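Local coordinates for protein 26S proteasome regulatory subunit RPN10 (Schizosaccharomyces pombe, PDB 2X5N) that protects ubiquitin chains against disassembly by deubiquitinating enzymes and thereby promotes protein degradation by the 26S proteasome, at residues 48-53 / 69-74; 29-34 / 110-115; 23-28 / 78-83. All coordinates share one frame; numbering follows the deposited sequence.

How the interactions relate
All three contacts lie in the von Willebrand factor type A domain. Interactions 1 and 2 fix helices to one face of its mixed sheet, while interaction 3 ties a loop to the start of helix 24-42. Interactions 2 and 3 share that helix and have centres about 10 Å apart; the centre of interaction 1 is about 11 Å from that of interaction 2 and 14 Å from that of interaction 3. The chain order is 23-28, 29-34, 48-53, 69-74, 78-83, 110-115, so both segments of interaction 1 fall between those of each other contact. Val-32 CG1 lies 3.9 Å from Phe-71 CD2, so interactions 1 and 2 touch in the core between helices 24-42 and 68-75.

Interaction 1: 48-53 / 69-74; sequences CGLMTI and GKFLSA
Phe-71 of helix 68-75 lies against three consecutive residues of strand 47-52, Cys-48, Gly-49 and Leu-50, and each meets the ring in its own way. Leu-50 sits over a face: its CB is 3.7 Å from the centroid of the Phe-71 ring and only 10° off the normal, a CH-pi contact. A chi1 of -178° puts CG of Leu-50 anti to the backbone N, and its two methyls stay on the same side of the ring, at and just beyond the rim near Phe-71 CD2 and CE2, with Leu-50 CD2 3.9 Å from Phe-71 CD2. The main chain supplies the rest. Cys-48 O lies at the ring edge, near its plane, 3.5 Å from Phe-71 CE1, while the CZ end of the ring rests on the Gly-49 main chain, whose carbonyl carbon approaches Phe-71 CZ obliquely at 3.4 Å.

This tight end is wholly buried. Phe-36 of helix 24-42 meets the Phe-71 ring edge-to-face, and Tyr-68 meets it with inclined planes. The next turn of the helix is looser: CB of Ala-74 points to the strand but stays 4.9 Å from Leu-50 CD2, and the side chains of Lys-70, Leu-72 and Ser-73 lie on the solvent side. One aromatic residue therefore carries most of the join. The axes of the two segments are 9.1 Å apart and run nearly parallel, at 15°, a helix lying over a sheet strand as in the Rossmann-like alpha/beta sandwich of VWA domains.

Interaction 2: 29-34 / 110-115; sequences KDTVHM and VAFVGS
In the layered alpha/beta fold of VWA domains, a central parallel strand faces a long helix, and here Phe-112 of strand 106-113 extends from the sheet to meet Thr-31 and Val-32 of helix 24-42. The strand lies between strands 3-9 and 136-143, hydrogen-bonded to both, and just beyond its end Gly-114 N and Ser-115 OG hydrogen-bond to Asp-10 OD2. Asp-10 stands where other VWA domains begin the DxSxS loop of their metal-ion-dependent adhesion site, so the strand that delivers Phe-112 to the core also leads to the C-terminal end of the parallel strands.

The contact is small and wholly buried, with no hydrogen bond between its two segments. The main chains stay well apart, the nearest CA atoms being those of Val-32 and Val-110 at 9.2 Å, and the benzyl group of Phe-112 bridges the distance. It enters between neighbouring residues of one helical turn, with its far ring atoms doing the touching. CG2 of Val-32 comes in obliquely, 3.7 Å from Phe-112 CE2. Thr-31 packs with its carbon side alone. Its hydroxyl, OG1, lies beside the backbone N (chi1 -52°) and hydrogen-bonds to Ala-27 O one turn earlier, which satisfies the polar atom within the helix and leaves the methyl for the aromatic ring. That methyl meets the ring edge in its plane, Thr-31 CG2 lying 3.7 Å from Phe-112 CZ and 3.8 Å from Phe-112 CE1.

Interaction 3: 23-28 / 78-83; sequences TRFEAQ and LPVRGN
Val-80, in the loop between helices 68-75 and 86-98, sets a methyl squarely on the ring of Phe-25 in the first turn of helix 24-42. CG2 of Val-80 stands 3.7 Å from the centroid of the Phe-25 ring and 8° off its normal, a CH-pi contact over the centre of the face. Two conformations produce it. Phe-25 holds CG anti to the backbone N (chi1 -177°), carrying the ring out from the helix towards the loop, and chi2 of 79° turns a flat face to the valine. In Val-80 it is CG1 that is anti to N, which puts CG2 over the ring while CG1 lies just outside the CG-CD1 rim on the same side, 4.0 Å from Phe-25 CD1. Leu-78 adds a looser touch, its CD2 4.3 Å from Phe-25 CZ, and both Leu-78 and Phe-25 also rest on Ile-9.

The helix start itself is capped by Thr-23, whose OG1 accepts from Glu-26 N at 3.0 Å. Beside the apolar patch, Pro-79 O is hydrogen-bonded to Asn-11 and Arg-81 forms a salt bridge with Asp-55. The two segments are thus held by dispersion and burial of apolar surface, with no hydrogen bond between them.

Interaction 1: 48-53 / 69-74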
ATOM      1  N   CYS A  48       0.000  -4.408  11.307  1.00  5.03           N
ATOM      2  CA  CYS A  48       0.497  -3.838  10.067  1.00  4.43           C
ATOM      3  C   CYS A  48       1.996  -3.890   9.959  1.00  3.97           C
ATOM      4  O   CYS A  48       2.670  -3.660  10.962  1.00  4.95           O
ATOM      5  CB  CYS A  48      -0.011  -2.435   9.728  1.00  7.12           C
ATOM      6  SG  CYS A  48      -1.747  -2.173   9.783  1.00  6.23           S
ATOM      7  N   GLY A  49       2.512  -4.110   8.760  1.00  3.84           N
ATOM      8  CA  GLY A  49       3.931  -4.012   8.508  1.00  3.87           C
ATOM      9  C   GLY A  49       4.160  -2.987   7.409  1.00  3.63           C
ATOM     10  O   GLY A  49       3.206  -2.527   6.760  1.00  4.48           O
ATOM     11  N   LEU A  50       5.418  -2.636   7.205  1.00  3.53           N
ATOM     12  CA  LEU A  50       5.794  -1.551   6.324  1.00  4.29           C
ATOM     13  C   LEU A  50       6.910  -2.015   5.394  1.00  4.56           C
ATOM     14  O   LEU A  50       7.918  -2.565   5.839  1.00  5.40           O
ATOM     15  CB  LEU A  50       6.268  -0.333   7.119  1.00  5.49           C
ATOM     16  CG  LEU A  50       6.639   0.887   6.293  1.00  5.35           C
ATOM     17  CD1 LEU A  50       5.426   1.430   5.560  1.00  7.26           C
ATOM     18  CD2 LEU A  50       7.256   1.977   7.169  1.00  7.13           C
ATOM     19  N   MET A  51       6.723  -1.764   4.106  1.00  4.10           N
ATOM     20  CA  MET A  51       7.717  -2.038   3.089  1.00  4.65           C
ATOM     21  C   MET A  51       7.832  -0.851   2.170  1.00  4.22           C
ATOM     22  O   MET A  51       6.890  -0.079   2.008  1.00  5.63           O
ATOM     23  CB  MET A  51       7.280  -3.199   2.180  1.00  8.96           C
ATOM     24  CG  MET A  51       7.472  -4.546   2.736  1.00 11.15           C
ATOM     25  SD  MET A  51       6.915  -5.755   1.529  1.00  9.51           S
ATOM     26  CE  MET A  51       7.920  -5.404   0.108  1.00  9.29           C
ATOM     27  N   THR A  52       8.986  -0.725   1.540  1.00  6.06           N
ATOM     28  CA  THR A  52       9.147   0.140   0.386  1.00  4.33           C
ATOM     29  C   THR A  52       9.063  -0.647  -0.917  1.00  6.24           C
ATOM     30  O   THR A  52       9.254  -1.872  -0.941  1.00  8.08           O
ATOM     31  CB  THR A  52      10.531   0.790   0.386  1.00  7.13           C
ATOM     32  OG1 THR A  52      11.514  -0.253   0.247  1.00  8.20           O
ATOM     33  CG2 THR A  52      10.785   1.583   1.640  1.00  8.64           C
ATOM     34  N   ILE A  53       8.801   0.063  -2.023  1.00  4.60           N
ATOM     35  CA  ILE A  53       8.915  -0.551  -3.343  1.00  5.07           C
ATOM     36  C   ILE A  53       9.863   0.197  -4.260  1.00  5.20           C
ATOM     37  O   ILE A  53      10.090  -0.231  -5.379  1.00  7.06           O
ATOM     38  CB  ILE A  53       7.569  -0.784  -4.029  1.00  8.36           C
ATOM     39  CG1 ILE A  53       6.892   0.542  -4.380  1.00 11.13           C
ATOM     40  CG2 ILE A  53       6.665  -1.611  -3.148  1.00 10.13           C
ATOM     41  CD1 ILE A  53       5.745   0.425  -5.377  1.00 16.20           C
ATOM     42  N   GLY A  69       5.089   3.908  16.057  1.00  8.06           N
ATOM     43  CA  GLY A  69       6.427   4.435  16.227  1.00  8.60           C
ATOM     44  C   GLY A  69       7.470   3.618  15.487  1.00  6.39           C
ATOM     45  O   GLY A  69       8.472   4.144  15.038  1.00  7.85           O
ATOM     46  N   LYS A  70       7.245   2.320  15.340  1.00  7.55           N
ATOM     47  CA  LYS A  70       8.186   1.516  14.582  1.00 10.27           C
ATOM     48  C   LYS A  70       8.194   1.925  13.109  1.00  7.69           C
ATOM     49  O   LYS A  70       9.238   1.910  12.469  1.00  9.04           O
ATOM     50  CB  LYS A  70       7.848   0.030  14.725  1.00 29.85           C
ATOM     51  CG  LYS A  70       8.171  -0.543  16.102  1.00 65.86           C
ATOM     52  CD  LYS A  70       7.966  -2.045  16.153  1.00101.57           C
ATOM     53  CE  LYS A  70       8.681  -2.737  15.008  1.00133.90           C
ATOM     54  NZ  LYS A  70       8.977  -4.152  15.325  1.00162.50           N
ATOM     55  N   PHE A  71       7.032   2.282  12.562  1.00  6.81           N
ATOM     56  CA  PHE A  71       6.990   2.760  11.185  1.00  6.42           C
ATOM     57  C   PHE A  71       7.762   4.062  11.069  1.00  6.63           C
ATOM     58  O   PHE A  71       8.555   4.256  10.146  1.00  9.18           O
ATOM     59  CB  PHE A  71       5.545   3.023  10.717  1.00  6.14           C
ATOM     60  CG  PHE A  71       4.778   1.789  10.268  1.00  5.82           C
ATOM     61  CD1 PHE A  71       4.908   0.565  10.897  1.00  6.22           C
ATOM     62  CD2 PHE A  71       3.893   1.903   9.229  1.00  6.20           C
ATOM     63  CE1 PHE A  71       4.180  -0.532  10.464  1.00  6.60           C
ATOM     64  CE2 PHE A  71       3.169   0.808   8.807  1.00  7.37           C
ATOM     65  CZ  PHE A  71       3.312  -0.410   9.434  1.00  7.46           C
ATOM     66  N   LEU A  72       7.505   5.004  11.981  1.00  7.05           N
ATOM     67  CA  LEU A  72       8.141   6.316  11.906  1.00  7.61           C
ATOM     68  C   LEU A  72       9.650   6.194  12.074  1.00  6.92           C
ATOM     69  O   LEU A  72      10.408   6.833  11.361  1.00  8.58           O
ATOM     70  CB  LEU A  72       7.528   7.243  12.953  1.00  7.51           C
ATOM     71  CG  LEU A  72       6.111   7.717  12.644  1.00  8.67           C
ATOM     72  CD1 LEU A  72       5.527   8.457  13.824  1.00 10.60           C
ATOM     73  CD2 LEU A  72       6.127   8.626  11.412  1.00 13.24           C
ATOM     74  N   SER A  73      10.107   5.389  13.020  1.00  7.69           N
ATOM     75  CA  SER A  73      11.546   5.217  13.193  1.00  8.83           C
ATOM     76  C   SER A  73      12.188   4.593  11.955  1.00  9.99           C
ATOM     77  O   SER A  73      13.288   4.983  11.586  1.00 11.90           O
ATOM     78  CB  SER A  73      11.851   4.334  14.389  1.00 12.67           C
ATOM     79  OG  SER A  73      11.433   4.965  15.575  1.00 14.87           O
ATOM     80  N   ALA A  74      11.499   3.636  11.313  1.00 10.52           N
ATOM     81  CA  ALA A  74      12.079   2.953  10.159  1.00 12.15           C
ATOM     82  C   ALA A  74      12.116   3.854   8.929  1.00 12.46           C
ATOM     83  O   ALA A  74      12.972   3.685   8.057  1.00 16.09           O
ATOM     84  CB  ALA A  74      11.335   1.656   9.849  1.00 14.56           C
TER

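Interaction 2: 29-34 / 110-115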
ATOM      1  N   LYS A  29       3.133   9.579   3.079  0.80  7.22           N
ATOM      2  CA  LYS A  29       3.522   9.285   4.477  0.80  8.72           C
ATOM      3  C   LYS A  29       2.402   9.587   5.496  0.80  7.05           C
ATOM      4  O   LYS A  29       2.154   8.796   6.407  0.80  9.90           O
ATOM      5  CB  LYS A  29       4.807  10.035   4.841  0.80 21.25           C
ATOM      6  CG  LYS A  29       5.472   9.567   6.114  0.80 51.22           C
ATOM      7  CD  LYS A  29       6.709  10.395   6.396  0.80 79.87           C
ATOM      8  CE  LYS A  29       7.413   9.950   7.660  0.80106.12           C
ATOM      9  NZ  LYS A  29       8.429  10.951   8.076  0.80129.67           N
ATOM     10  N   ASP A  30       1.699  10.705   5.310  1.00  9.17           N
ATOM     11  CA  ASP A  30       0.555  11.031   6.166  1.00  7.99           C
ATOM     12  C   ASP A  30      -0.621  10.037   5.957  1.00  9.87           C
ATOM     13  O   ASP A  30      -1.330   9.676   6.888  1.00 10.43           O
ATOM     14  CB  ASP A  30       0.048  12.458   5.899  1.00 11.60           C
ATOM     15  CG  ASP A  30       0.961  13.548   6.469  0.53 12.13           C
ATOM     16  OD1 ASP A  30       2.045  13.231   6.986  0.45 11.86           O
ATOM     17  OD2 ASP A  30       0.580  14.741   6.397  0.39 12.18           O
ATOM     18  N   THR A  31      -0.816   9.591   4.728  1.00  6.82           N
ATOM     19  CA  THR A  31      -1.861   8.619   4.400  1.00  6.76           C
ATOM     20  C   THR A  31      -1.590   7.241   5.044  1.00  6.14           C
ATOM     21  O   THR A  31      -2.513   6.540   5.471  1.00  6.88           O
ATOM     22  CB  THR A  31      -1.990   8.493   2.890  1.00  6.38           C
ATOM     23  OG1 THR A  31      -2.150   9.805   2.352  1.00  6.11           O
ATOM     24  CG2 THR A  31      -3.172   7.656   2.527  1.00  6.54           C
ATOM     25  N   VAL A  32      -0.325   6.859   5.137  1.00  5.93           N
ATOM     26  CA  VAL A  32       0.053   5.605   5.787  1.00  6.24           C
ATOM     27  C   VAL A  32      -0.475   5.566   7.231  1.00  4.88           C
ATOM     28  O   VAL A  32      -0.999   4.547   7.690  1.00  5.43           O
ATOM     29  CB  VAL A  32       1.594   5.424   5.769  1.00  5.51           C
ATOM     30  CG1 VAL A  32       2.032   4.241   6.652  1.00  6.98           C
ATOM     31  CG2 VAL A  32       2.081   5.205   4.334  1.00  6.65           C
ATOM     32  N   HIS A  33      -0.356   6.676   7.941  1.00  5.65           N
ATOM     33  CA  HIS A  33      -0.767   6.712   9.335  1.00  7.15           C
ATOM     34  C   HIS A  33      -2.272   6.466   9.425  1.00  7.69           C
ATOM     35  O   HIS A  33      -2.759   5.761  10.313  1.00  7.60           O
ATOM     36  CB  HIS A  33      -0.362   8.045   9.988  1.00  9.22           C
ATOM     37  CG  HIS A  33      -0.319   8.000  11.481  1.00 11.94           C
ATOM     38  ND1 HIS A  33       0.253   8.995  12.259  1.00 16.61           N
ATOM     39  CD2 HIS A  33      -0.731   7.084  12.373  1.00 11.47           C
ATOM     40  CE1 HIS A  33       0.156   8.668  13.551  1.00 19.06           C
ATOM     41  NE2 HIS A  33      -0.453   7.493  13.648  1.00 15.96           N
ATOM     42  N   MET A  34      -3.017   7.044   8.487  1.00  6.33           N
ATOM     43  CA  MET A  34      -4.466   6.858   8.458  1.00  6.94           C
ATOM     44  C   MET A  34      -4.861   5.406   8.210  1.00  6.53           C
ATOM     45  O   MET A  34      -5.734   4.884   8.892  1.00  7.27           O
ATOM     46  CB  MET A  34      -5.079   7.835   7.424  1.00 10.54           C
ATOM     47  CG  MET A  34      -6.576   7.741   7.229  1.00 12.77           C
ATOM     48  SD  MET A  34      -7.157   6.381   6.191  0.84 11.54           S
ATOM     49  CE  MET A  34      -6.425   6.811   4.620  1.00 17.04           C
ATOM     50  N   VAL A 110      -1.712  -3.055   1.129  1.00  3.51           N
ATOM     51  CA  VAL A 110      -2.120  -1.702   0.695  1.00  4.15           C
ATOM     52  C   VAL A 110      -0.884  -1.054   0.087  1.00  3.29           C
ATOM     53  O   VAL A 110       0.092  -0.868   0.790  1.00  5.11           O
ATOM     54  CB  VAL A 110      -2.675  -0.844   1.852  1.00  3.98           C
ATOM     55  CG1 VAL A 110      -3.007   0.549   1.347  1.00  5.98           C
ATOM     56  CG2 VAL A 110      -3.917  -1.504   2.407  1.00  6.38           C
ATOM     57  N   ALA A 111      -0.912  -0.784  -1.215  1.00  3.35           N
ATOM     58  CA  ALA A 111       0.255  -0.289  -1.916  1.00  4.42           C
ATOM     59  C   ALA A 111      -0.005   1.061  -2.558  1.00  3.91           C
ATOM     60  O   ALA A 111      -1.037   1.262  -3.213  1.00  6.01           O
ATOM     61  CB  ALA A 111       0.682  -1.276  -3.007  1.00  3.96           C
ATOM     62  N   PHE A 112       0.970   1.945  -2.432  1.00  3.91           N
ATOM     63  CA  PHE A 112       0.976   3.217  -3.123  1.00  4.23           C
ATOM     64  C   PHE A 112       1.773   3.098  -4.418  1.00  4.68           C
ATOM     65  O   PHE A 112       2.858   2.524  -4.434  1.00  6.41           O
ATOM     66  CB  PHE A 112       1.646   4.276  -2.264  1.00  5.91           C
ATOM     67  CG  PHE A 112       0.883   4.663  -1.036  1.00  6.27           C
ATOM     68  CD1 PHE A 112       0.117   5.823  -1.016  1.00  6.70           C
ATOM     69  CD2 PHE A 112       0.941   3.879   0.117  1.00  6.69           C
ATOM     70  CE1 PHE A 112      -0.556   6.212   0.128  1.00  7.13           C
ATOM     71  CE2 PHE A 112       0.263   4.267   1.262  1.00  6.02           C
ATOM     72  CZ  PHE A 112      -0.474   5.442   1.271  1.00  7.70           C
ATOM     73  N   VAL A 113       1.227   3.653  -5.498  1.00  4.54           N
ATOM     74  CA  VAL A 113       1.923   3.715  -6.764  1.00  4.77           C
ATOM     75  C   VAL A 113       1.897   5.158  -7.261  1.00  3.86           C
ATOM     76  O   VAL A 113       0.839   5.712  -7.561  1.00  4.50           O
ATOM     77  CB  VAL A 113       1.252   2.796  -7.807  1.00  7.28           C
ATOM     78  CG1 VAL A 113       1.926   2.979  -9.192  1.00  8.91           C
ATOM     79  CG2 VAL A 113       1.308   1.338  -7.345  1.00 10.60           C
ATOM     80  N   GLY A 114       3.082   5.762  -7.321  1.00  4.96           N
ATOM     81  CA  GLY A 114       3.261   7.117  -7.835  1.00  4.72           C
ATOM     82  C   GLY A 114       4.296   7.159  -8.929  1.00  5.81           C
ATOM     83  O   GLY A 114       4.835   8.222  -9.246  1.00  7.05           O
ATOM     84  N   SER A 115       4.512   6.009  -9.553  0.70  4.78           N
ATOM     85  CA  SER A 115       5.561   5.823 -10.538  0.70  6.14           C
ATOM     86  C   SER A 115       5.075   4.840 -11.596  0.70  6.44           C
ATOM     87  O   SER A 115       4.231   3.994 -11.327  0.70  7.13           O
ATOM     88  CB  SER A 115       6.791   5.231  -9.869  0.70  5.99           C
ATOM     89  OG  SER A 115       6.392   4.108  -9.119  0.70  7.13           O
TER

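Interaction 3: 23-28 / 78-83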
ATOM      1  N   THR A  23       4.958  17.029  -0.982  1.00  5.90           N
ATOM      2  CA  THR A  23       5.501  16.213  -2.068  1.00  5.58           C
ATOM      3  C   THR A  23       4.649  14.957  -2.133  1.00  4.52           C
ATOM      4  O   THR A  23       3.963  14.620  -1.183  1.00  5.74           O
ATOM      5  CB  THR A  23       6.962  15.784  -1.833  1.00  6.77           C
ATOM      6  OG1 THR A  23       7.036  14.956  -0.671  1.00  8.04           O
ATOM      7  CG2 THR A  23       7.861  17.004  -1.686  1.00  9.36           C
ATOM      8  N   ARG A  24       4.728  14.222  -3.230  1.00  5.37           N
ATOM      9  CA  ARG A  24       4.093  12.922  -3.311  1.00  4.98           C
ATOM     10  C   ARG A  24       4.519  12.036  -2.168  1.00  6.04           C
ATOM     11  O   ARG A  24       3.695  11.401  -1.532  1.00  5.72           O
ATOM     12  CB  ARG A  24       4.428  12.256  -4.626  1.00  5.45           C
ATOM     13  CG  ARG A  24       3.782  12.882  -5.824  1.00  5.90           C
ATOM     14  CD  ARG A  24       4.120  12.063  -7.095  1.00  7.03           C
ATOM     15  NE  ARG A  24       3.670  12.753  -8.298  1.00  5.15           N
ATOM     16  CZ  ARG A  24       3.772  12.274  -9.526  1.00  5.38           C
ATOM     17  NH1 ARG A  24       4.270  11.067  -9.750  1.00  7.07           N
ATOM     18  NH2 ARG A  24       3.351  13.010 -10.538  1.00  6.22           N
ATOM     19  N   PHE A  25       5.820  11.972  -1.903  1.00  5.59           N
ATOM     20  CA  PHE A  25       6.292  11.101  -0.850  1.00  5.00           C
ATOM     21  C   PHE A  25       5.686  11.448   0.502  1.00  6.71           C
ATOM     22  O   PHE A  25       5.229  10.554   1.232  1.00  6.17           O
ATOM     23  CB  PHE A  25       7.808  11.128  -0.738  1.00  6.61           C
ATOM     24  CG  PHE A  25       8.284  10.179   0.300  1.00  6.91           C
ATOM     25  CD1 PHE A  25       8.369   8.815   0.016  1.00  7.48           C
ATOM     26  CD2 PHE A  25       8.492  10.592   1.594  1.00 10.37           C
ATOM     27  CE1 PHE A  25       8.713   7.904   0.991  1.00  7.35           C
ATOM     28  CE2 PHE A  25       8.858   9.674   2.576  1.00 14.19           C
ATOM     29  CZ  PHE A  25       8.965   8.337   2.265  1.00 11.89           C
ATOM     30  N   GLU A  26       5.689  12.735   0.843  0.54  5.04           N
ATOM     31  CA  GLU A  26       5.231  13.172   2.151  0.54  6.03           C
ATOM     32  C   GLU A  26       3.719  13.084   2.298  0.54  5.84           C
ATOM     33  O   GLU A  26       3.187  12.846   3.380  0.54  8.51           O
ATOM     34  CB  GLU A  26       5.719  14.587   2.415  0.54  6.39           C
ATOM     35  CG  GLU A  26       7.207  14.643   2.742  0.54 10.60           C
ATOM     36  CD  GLU A  26       7.512  13.958   4.061  0.54 16.58           C
ATOM     37  OE1 GLU A  26       6.708  14.129   5.003  0.54 19.50           O
ATOM     38  OE2 GLU A  26       8.537  13.244   4.154  0.54 18.73           O
ATOM     39  N   ALA A  27       3.037  13.290   1.189  1.00  5.15           N
ATOM     40  CA  ALA A  27       1.600  13.085   1.088  1.00  5.70           C
ATOM     41  C   ALA A  27       1.177  11.674   1.431  1.00  4.45           C
ATOM     42  O   ALA A  27       0.216  11.395   2.133  1.00  5.39           O
ATOM     43  CB  ALA A  27       1.019  13.602  -0.188  1.00  5.66           C
ATOM     44  N   GLN A  28       1.951  10.771   0.854  1.00  7.18           N
ATOM     45  CA  GLN A  28       1.784   9.356   1.071  1.00  7.86           C
ATOM     46  C   GLN A  28       2.041   9.046   2.542  1.00  6.74           C
ATOM     47  O   GLN A  28       1.301   8.287   3.176  1.00  6.85           O
ATOM     48  CB  GLN A  28       2.755   8.593   0.131  1.00  5.58           C
ATOM     49  CG  GLN A  28       3.153   7.240   0.593  1.00  8.20           C
ATOM     50  CD  GLN A  28       4.211   6.691  -0.306  1.00  6.17           C
ATOM     51  OE1 GLN A  28       3.952   5.829  -1.125  1.00  6.13           O
ATOM     52  NE2 GLN A  28       5.426   7.229  -0.184  1.00  6.10           N
ATOM     53  N   LEU A  78      15.107   7.556   5.352  1.00 13.93           N
ATOM     54  CA  LEU A  78      14.880   6.650   4.235  1.00 11.82           C
ATOM     55  C   LEU A  78      15.202   7.367   2.939  1.00  9.51           C
ATOM     56  O   LEU A  78      14.683   8.437   2.689  1.00  9.48           O
ATOM     57  CB  LEU A  78      13.423   6.186   4.199  1.00 10.32           C
ATOM     58  CG  LEU A  78      13.074   5.174   3.119  1.00  8.82           C
ATOM     59  CD1 LEU A  78      13.663   3.817   3.415  1.00 13.25           C
ATOM     60  CD2 LEU A  78      11.573   5.054   2.986  1.00 10.74           C
ATOM     61  N   PRO A  79      16.052   6.769   2.095  1.00  7.99           N
ATOM     62  CA  PRO A  79      16.165   7.320   0.751  1.00  9.12           C
ATOM     63  C   PRO A  79      14.921   7.409  -0.091  1.00  6.40           C
ATOM     64  O   PRO A  79      14.190   6.413  -0.076  1.00  7.66           O
ATOM     65  CB  PRO A  79      17.367   6.612   0.130  1.00  9.67           C
ATOM     66  CG  PRO A  79      18.006   5.857   1.271  1.00 11.03           C
ATOM     67  CD  PRO A  79      16.916   5.594   2.267  1.00 10.12           C
ATOM     68  N   VAL A  80      14.725   8.478  -0.848  1.00  6.68           N
ATOM     69  CA  VAL A  80      13.624   8.602  -1.783  1.00  6.63           C
ATOM     70  C   VAL A  80      14.293   8.934  -3.116  1.00  6.28           C
ATOM     71  O   VAL A  80      14.793  10.043  -3.312  1.00  8.29           O
ATOM     72  CB  VAL A  80      12.625   9.694  -1.350  1.00  6.87           C
ATOM     73  CG1 VAL A  80      11.468   9.742  -2.335  1.00  7.20           C
ATOM     74  CG2 VAL A  80      12.086   9.405   0.055  1.00  8.92           C
ATOM     75  N   ARG A  81      14.376   7.935  -3.992  1.00  6.28           N
ATOM     76  CA  ARG A  81      15.214   7.988  -5.188  1.00  6.61           C
ATOM     77  C   ARG A  81      15.069   6.679  -5.953  1.00  5.40           C
ATOM     78  O   ARG A  81      14.440   5.742  -5.476  1.00  5.86           O
ATOM     79  CB  ARG A  81      16.690   8.178  -4.792  1.00  6.76           C
ATOM     80  CG  ARG A  81      17.240   6.980  -4.018  1.00  6.56           C
ATOM     81  CD  ARG A  81      18.702   7.155  -3.632  1.00  6.89           C
ATOM     82  NE  ARG A  81      19.551   7.452  -4.785  1.00  6.12           N
ATOM     83  CZ  ARG A  81      19.973   6.554  -5.666  1.00  7.53           C
ATOM     84  NH1 ARG A  81      19.625   5.276  -5.555  1.00  8.33           N
ATOM     85  NH2 ARG A  81      20.749   6.944  -6.671  1.00  8.38           N
ATOM     86  N   GLY A  82      15.669   6.609  -7.134  1.00  5.38           N
ATOM     87  CA  GLY A  82      15.699   5.344  -7.852  1.00  6.49           C
ATOM     88  C   GLY A  82      14.371   4.857  -8.404  1.00  5.60           C
ATOM     89  O   GLY A  82      13.396   5.602  -8.474  1.00  6.32           O
ATOM     90  N   ASN A  83      14.370   3.607  -8.854  1.00  6.60           N
ATOM     91  CA  ASN A  83      13.228   3.006  -9.531  1.00  7.10           C
ATOM     92  C   ASN A  83      12.290   2.286  -8.590  1.00  5.15           C
ATOM     93  O   ASN A  83      12.709   1.754  -7.555  1.00  7.22           O
ATOM     94  CB  ASN A  83      13.704   1.943 -10.533  1.00  9.24           C
ATOM     95  CG  ASN A  83      14.602   2.502 -11.594  1.00 13.07           C
ATOM     96  OD1 ASN A  83      14.410   3.614 -12.035  1.00 16.17           O
ATOM     97  ND2 ASN A  83      15.594   1.732 -11.999  1.00 14.86           N
TER